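PDB 3HX1: Slr1951 protein, which is of unknown function but carries an FHA domain, a fold that in relatives commonly recognises phosphothreonine peptides. Local coordinates for residues Ile13-Asp18 with Ser109-Tyr114; Ser37-Ile42 with Ser50-Val55. All coordinates share one frame; numbering follows the deposited sequence.

Overall arrangement
Near the N terminus, Ile13-Asp18 forms most of the first strand; the chain adds strand 21-27 beside it before crossing to the other sheet, and returns about ninety residues later as Ser109-Tyr114, which pairs with it. Contact 1 thus closes a loop that takes in nearly all the strands of the sandwich and joins the first and last within the six-stranded antiparallel sheet. Contact 2 is nested inside this loop: it links Ser37-Ile42, which leads into strand 42-43, to Ser50-Val55, which enters strand 54-58. The centres of the two contacts lie about 15 Å apart, yet they meet across the sandwich, where Ile42 from contact 2 packs on Leu14 and Ile16 from contact 1.

Contact 1: residues Ile13-Asp18 with Ser109-Tyr114; sequences ILIILD and SVRYEY
Ile13-Leu17 and Ser109-Glu113 form an antiparallel strand pair that brings the two ends of the chain together in the six-stranded sheet of the FHA beta sandwich. Ile13-Glu113, Ile15-Arg111 and Leu17-Ser109 are the hydrogen-bonded pairs, each joined in both directions; Ile15 N to Arg111 O measures 2.8 Å, whereas Ser109 N to Leu17 O at 3.3 Å is weak. Leu14-Tyr112 and Ile16-Val110 are the non-hydrogen-bonded pairs, and their side chains share the buried face of the sheet. There Ile16 and Val110 run alongside each other in the same direction, with CG1 of Ile16 3.8 Å from CG1 of Val110. Leu14 brings CD1 to the edge of the Tyr112 ring, near its plane, while its CG packs 4.2 Å from CB of Val110. Ile42 of the other sheet closes over Leu14 and Ile16, and the Tyr112 hydroxyl is hydrogen-bonded to His12.

On the other face, Ile15, Arg111 and Glu113 are partly exposed and mix apolar with charged groups. The Ile15 side chain crosses that of Glu113 obliquely, its CD1 resting beside the carboxylate. Arg111 bends at chi3 (59°), turning NE off the line of its chain, and forms a salt bridge with Glu113. The second carboxylate oxygen, Glu113 OE1, pairs with Arg115, so each carboxylate oxygen has its own arginine. An alanine in place of Glu113 would probably leave both guanidinium groups without this mate and strip Ile15 CD1 of a neighbour. In the Arg111 bridge, NH1 meets the anti lone pair of Glu113 OE2 at 2.7 Å, and OE2 sits 22° out of the guanidinium plane.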
loop_
_atom_site.group_PDB
_atom_site.type_symbol
_atom_site.label_atom_id
_atom_site.label_comp_id
_atom_site.label_asym_id
_atom_site.label_seq_id
_atom_site.Cartn_x
_atom_site.Cartn_y
_atom_site.Cartn_z
ATOM N N ILE A 13 -2.463 -1.741 10.995
ATOM C CA ILE A 13 -1.436 -2.695 10.592
ATOM C C ILE A 13 -1.487 -3.023 9.111
ATOM O O ILE A 13 -2.549 -3.317 8.560
ATOM C CB ILE A 13 -1.558 -4.021 11.372
ATOM C CG1 ILE A 13 -1.369 -3.778 12.871
ATOM C CG2 ILE A 13 -0.523 -5.012 10.874
ATOM C CD1 ILE A 13 -0.066 -3.098 13.228
ATOM N N LEU A 14 -0.321 -2.994 8.476
ATOM C CA LEU A 14 -0.215 -3.290 7.058
ATOM C C LEU A 14 0.568 -4.591 6.852
ATOM O O LEU A 14 1.768 -4.642 7.147
ATOM C CB LEU A 14 0.506 -2.136 6.350
ATOM C CG LEU A 14 0.117 -1.857 4.900
ATOM C CD1 LEU A 14 -1.378 -1.558 4.835
ATOM C CD2 LEU A 14 0.919 -0.685 4.358
ATOM N N ILE A 15 -0.104 -5.639 6.368
ATOM C CA ILE A 15 0.572 -6.907 6.105
ATOM C C ILE A 15 1.085 -6.878 4.664
ATOM O O ILE A 15 0.309 -6.925 3.703
ATOM C CB ILE A 15 -0.368 -8.123 6.277
ATOM C CG1 ILE A 15 -0.932 -8.155 7.697
ATOM C CG2 ILE A 15 0.389 -9.422 5.990
ATOM C CD1 ILE A 15 -2.135 -7.269 7.883
ATOM N N ILE A 16 2.400 -6.800 4.519
ATOM C CA ILE A 16 3.022 -6.735 3.206
ATOM C C ILE A 16 3.613 -8.063 2.753
ATOM O O ILE A 16 4.336 -8.728 3.499
ATOM C CB ILE A 16 4.139 -5.669 3.195
ATOM C CG1 ILE A 16 3.537 -4.304 3.541
ATOM C CG2 ILE A 16 4.835 -5.643 1.830
ATOM C CD1 ILE A 16 4.553 -3.258 3.864
ATOM N N LEU A 17 3.303 -8.434 1.515
ATOM C CA LEU A 17 3.806 -9.668 0.932
ATOM C C LEU A 17 4.537 -9.363 -0.362
ATOM O O LEU A 17 3.928 -8.894 -1.324
ATOM C CB LEU A 17 2.659 -10.628 0.639
ATOM C CG LEU A 17 3.101 -11.899 -0.088
ATOM C CD1 LEU A 17 4.148 -12.614 0.755
ATOM C CD2 LEU A 17 1.907 -12.798 -0.350
ATOM N N ASP A 18 5.838 -9.633 -0.388
ATOM C CA ASP A 18 6.641 -9.391 -1.581
ATOM C C ASP A 18 7.847 -10.319 -1.637
ATOM O O ASP A 18 7.967 -11.241 -0.838
ATOM C CB ASP A 18 7.116 -7.943 -1.612
ATOM C CG ASP A 18 7.800 -7.524 -0.316
ATOM O OD1 ASP A 18 8.220 -8.409 0.470
ATOM O OD2 ASP A 18 7.929 -6.303 -0.090
ATOM N N SER A 109 1.198 -7.724 -2.816
ATOM C CA SER A 109 -0.009 -7.125 -2.260
ATOM C C SER A 109 0.096 -6.721 -0.791
ATOM O O SER A 109 0.932 -7.251 -0.066
ATOM C CB SER A 109 -1.106 -8.165 -2.355
ATOM O OG SER A 109 -0.878 -9.182 -1.379
ATOM N N VAL A 110 -0.775 -5.807 -0.356
ATOM C CA VAL A 110 -0.800 -5.380 1.038
ATOM C C VAL A 110 -2.203 -5.508 1.613
ATOM O O VAL A 110 -3.182 -5.042 1.017
ATOM C CB VAL A 110 -0.342 -3.906 1.228
ATOM C CG1 VAL A 110 1.077 -3.725 0.718
ATOM C CG2 VAL A 110 -1.300 -2.958 0.535
ATOM N N ARG A 111 -2.300 -6.162 2.764
ATOM C CA ARG A 111 -3.578 -6.318 3.428
ATOM C C ARG A 111 -3.591 -5.315 4.556
ATOM O O ARG A 111 -2.549 -5.021 5.139
ATOM C CB ARG A 111 -3.742 -7.725 4.001
ATOM C CG ARG A 111 -4.030 -8.796 2.968
ATOM C CD ARG A 111 -4.714 -10.000 3.605
ATOM N NE ARG A 111 -5.974 -9.631 4.253
ATOM C CZ ARG A 111 -6.173 -9.651 5.569
ATOM N NH1 ARG A 111 -5.194 -10.024 6.384
ATOM N NH2 ARG A 111 -7.351 -9.296 6.072
ATOM N N TYR A 112 -4.767 -4.780 4.852
ATOM C CA TYR A 112 -4.898 -3.820 5.936
ATOM C C TYR A 112 -5.740 -4.409 7.049
ATOM O O TYR A 112 -6.647 -5.203 6.798
ATOM C CB TYR A 112 -5.532 -2.517 5.444
ATOM C CG TYR A 112 -5.891 -1.568 6.571
ATOM C CD1 TYR A 112 -7.173 -1.567 7.114
ATOM C CD2 TYR A 112 -4.948 -0.680 7.105
ATOM C CE1 TYR A 112 -7.526 -0.710 8.152
ATOM C CE2 TYR A 112 -5.291 0.185 8.156
ATOM C CZ TYR A 112 -6.590 0.162 8.667
ATOM O OH TYR A 112 -6.979 1.028 9.665
ATOM N N GLU A 113 -5.428 -4.026 8.281
ATOM C CA GLU A 113 -6.172 -4.520 9.432
ATOM C C GLU A 113 -6.209 -3.495 10.552
ATOM O O GLU A 113 -5.231 -2.798 10.804
ATOM C CB GLU A 113 -5.555 -5.823 9.950
ATOM C CG GLU A 113 -6.050 -7.074 9.237
ATOM C CD GLU A 113 -5.422 -8.341 9.784
ATOM O OE1 GLU A 113 -5.366 -8.491 11.021
ATOM O OE2 GLU A 113 -4.994 -9.192 8.977
ATOM N N TYR A 114 -7.358 -3.386 11.205
ATOM C CA TYR A 114 -7.506 -2.467 12.320
ATOM C C TYR A 114 -7.584 -3.362 13.542
ATOM O O TYR A 114 -8.663 -3.692 14.028
ATOM C CB TYR A 114 -8.778 -1.635 12.171
ATOM C CG TYR A 114 -8.789 -0.426 13.079
ATOM C CD1 TYR A 114 -7.623 0.316 13.289
ATOM C CD2 TYR A 114 -9.954 -0.020 13.722
ATOM C CE1 TYR A 114 -7.617 1.419 14.118
ATOM C CE2 TYR A 114 -9.958 1.090 14.552
ATOM C CZ TYR A 114 -8.784 1.801 14.747
ATOM O OH TYR A 114 -8.768 2.873 15.604
#

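Contact 2: residues Ser37-Ile42 with Ser50-Val55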
loop_
_atom_site.group_PDB
_atom_site.type_symbol
_atom_site.label_atom_id
_atom_site.label_comp_id
_atom_site.label_asym_id
_atom_site.label_seq_id
_atom_site.Cartn_x
_atom_site.Cartn_y
_atom_site.Cartn_z
ATOM N N SER A 37 11.643 1.344 -4.432
ATOM C CA SER A 37 12.876 2.081 -4.203
ATOM C C SER A 37 13.153 2.402 -2.747
ATOM O O SER A 37 12.244 2.417 -1.917
ATOM C CB SER A 37 12.864 3.389 -4.995
ATOM O OG SER A 37 13.715 4.354 -4.391
ATOM N N PRO A 38 14.431 2.640 -2.415
ATOM C CA PRO A 38 14.833 2.975 -1.046
ATOM C C PRO A 38 14.224 4.318 -0.647
ATOM O O PRO A 38 14.125 4.625 0.533
ATOM C CB PRO A 38 16.353 3.049 -1.144
ATOM C CG PRO A 38 16.668 2.036 -2.177
ATOM C CD PRO A 38 15.614 2.324 -3.235
ATOM N N ARG A 39 13.821 5.112 -1.641
ATOM C CA ARG A 39 13.202 6.427 -1.399
ATOM C C ARG A 39 11.868 6.293 -0.663
ATOM O O ARG A 39 11.563 7.077 0.237
ATOM C CB ARG A 39 12.939 7.162 -2.722
ATOM C CG ARG A 39 14.035 8.096 -3.218
ATOM C CD ARG A 39 13.567 8.830 -4.477
ATOM N NE ARG A 39 13.212 7.897 -5.552
ATOM C CZ ARG A 39 12.331 8.153 -6.520
ATOM N NH1 ARG A 39 11.698 9.320 -6.563
ATOM N NH2 ARG A 39 12.081 7.241 -7.454
ATOM N N ALA A 40 11.078 5.307 -1.071
ATOM C CA ALA A 40 9.762 5.043 -0.492
ATOM C C ALA A 40 9.797 4.788 1.011
ATOM O O ALA A 40 10.691 4.110 1.511
ATOM C CB ALA A 40 9.109 3.836 -1.207
ATOM N N ASP A 41 8.808 5.322 1.721
ATOM C CA ASP A 41 8.711 5.135 3.164
ATOM C C ASP A 41 8.492 3.658 3.485
ATOM O O ASP A 41 9.084 3.126 4.419
ATOM C CB ASP A 41 7.555 5.961 3.717
ATOM C CG ASP A 41 7.706 7.444 3.413
ATOM O OD1 ASP A 41 8.639 8.079 3.962
ATOM O OD2 ASP A 41 6.895 7.977 2.619
ATOM N N ILE A 42 7.644 2.996 2.702
ATOM C CA ILE A 42 7.357 1.576 2.905
ATOM C C ILE A 42 7.805 0.821 1.665
ATOM O O ILE A 42 7.183 0.927 0.618
ATOM C CB ILE A 42 5.856 1.353 3.125
ATOM C CG1 ILE A 42 5.409 2.105 4.387
ATOM C CG2 ILE A 42 5.565 -0.130 3.242
ATOM C CD1 ILE A 42 3.919 2.141 4.596
ATOM N N SER A 50 6.537 -0.057 -9.073
ATOM C CA SER A 50 7.304 1.122 -9.457
ATOM C C SER A 50 8.144 1.617 -8.277
ATOM O O SER A 50 7.900 1.239 -7.123
ATOM C CB SER A 50 6.360 2.238 -9.917
ATOM O OG SER A 50 5.613 1.832 -11.050
ATOM N N ARG A 51 9.130 2.458 -8.571
ATOM C CA ARG A 51 9.987 3.000 -7.523
ATOM C C ARG A 51 9.134 3.597 -6.430
ATOM O O ARG A 51 9.400 3.375 -5.248
ATOM C CB ARG A 51 10.953 4.021 -8.117
ATOM C CG ARG A 51 12.007 3.305 -8.942
ATOM C CD ARG A 51 12.997 4.221 -9.614
ATOM N NE ARG A 51 14.052 3.423 -10.225
ATOM C CZ ARG A 51 15.013 3.913 -10.997
ATOM N NH1 ARG A 51 15.053 5.213 -11.260
ATOM N NH2 ARG A 51 15.933 3.096 -11.503
ATOM N N ILE A 52 8.113 4.346 -6.841
ATOM C CA ILE A 52 7.149 4.960 -5.931
ATOM C C ILE A 52 5.819 4.635 -6.602
ATOM O O ILE A 52 5.414 5.295 -7.558
ATOM C CB ILE A 52 7.297 6.498 -5.841
ATOM C CG1 ILE A 52 8.693 6.884 -5.341
ATOM C CG2 ILE A 52 6.231 7.046 -4.908
ATOM C CD1 ILE A 52 8.948 6.630 -3.849
ATOM N N HIS A 53 5.154 3.605 -6.089
ATOM C CA HIS A 53 3.898 3.109 -6.648
ATOM C C HIS A 53 2.621 3.804 -6.180
ATOM O O HIS A 53 1.649 3.894 -6.930
ATOM C CB HIS A 53 3.789 1.614 -6.350
ATOM C CG HIS A 53 2.924 0.871 -7.314
ATOM N ND1 HIS A 53 3.438 0.157 -8.378
ATOM C CD2 HIS A 53 1.575 0.722 -7.372
ATOM C CE1 HIS A 53 2.444 -0.406 -9.048
ATOM N NE2 HIS A 53 1.306 -0.078 -8.457
ATOM N N ALA A 54 2.605 4.281 -4.945
ATOM C CA ALA A 54 1.413 4.933 -4.446
ATOM C C ALA A 54 1.688 5.734 -3.184
ATOM O O ALA A 54 2.837 5.854 -2.755
ATOM C CB ALA A 54 0.352 3.887 -4.176
ATOM N N VAL A 55 0.624 6.289 -2.606
ATOM C CA VAL A 55 0.731 7.050 -1.370
ATOM C C VAL A 55 -0.458 6.774 -0.452
ATOM O O VAL A 55 -1.553 6.449 -0.907
ATOM C CB VAL A 55 0.805 8.568 -1.629
ATOM C CG1 VAL A 55 2.020 8.889 -2.468
ATOM C CG2 VAL A 55 -0.470 9.039 -2.310
#
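Ser37 and Arg51 meet backbone to backbone, and the side chains of Arg39, Ala40 and Ile52 pack around that link. Ser37 N donates to Arg51 O over 3.1 Å, while the CB atoms of Ser37 and Arg51 touch at 3.7 Å. With OG anti to its backbone N (chi1 155°), Ser37 accepts from Arg39 N at 2.9 Å, which makes an ST turn. Arg39 crosses Ile52 at about a right angle; its chain bends at chi3 (-59°), which places NE, and its guanidinium lies against the isoleucine: CG1 of Ile52 sits 3.8 Å above one face, offset toward the rim. NH2 of Arg39 also reaches CB of Arg51, at 3.5 Å. The two guanidinium planes stand nearly perpendicular, and the extended Arg51 chain leaves its NE 5.1 Å from Arg39 NH2, two like charges near each other but not touching. Ile52 bends at chi2 (-73°), setting CD1 against Ala40, 3.8 Å from its CB.

Ser50 N donates to ND1 of His53 in the imidazole plane, and NE2 of the same ring is bonded to Gly83 O, which fixes its rotation. His53 and Ala54 then form a classic beta bulge opposite Ile34. Ser50-His53 matches the SxxH motif of FHA domains, and the two loops joined here belong to the apex where relatives bind phosphothreonine.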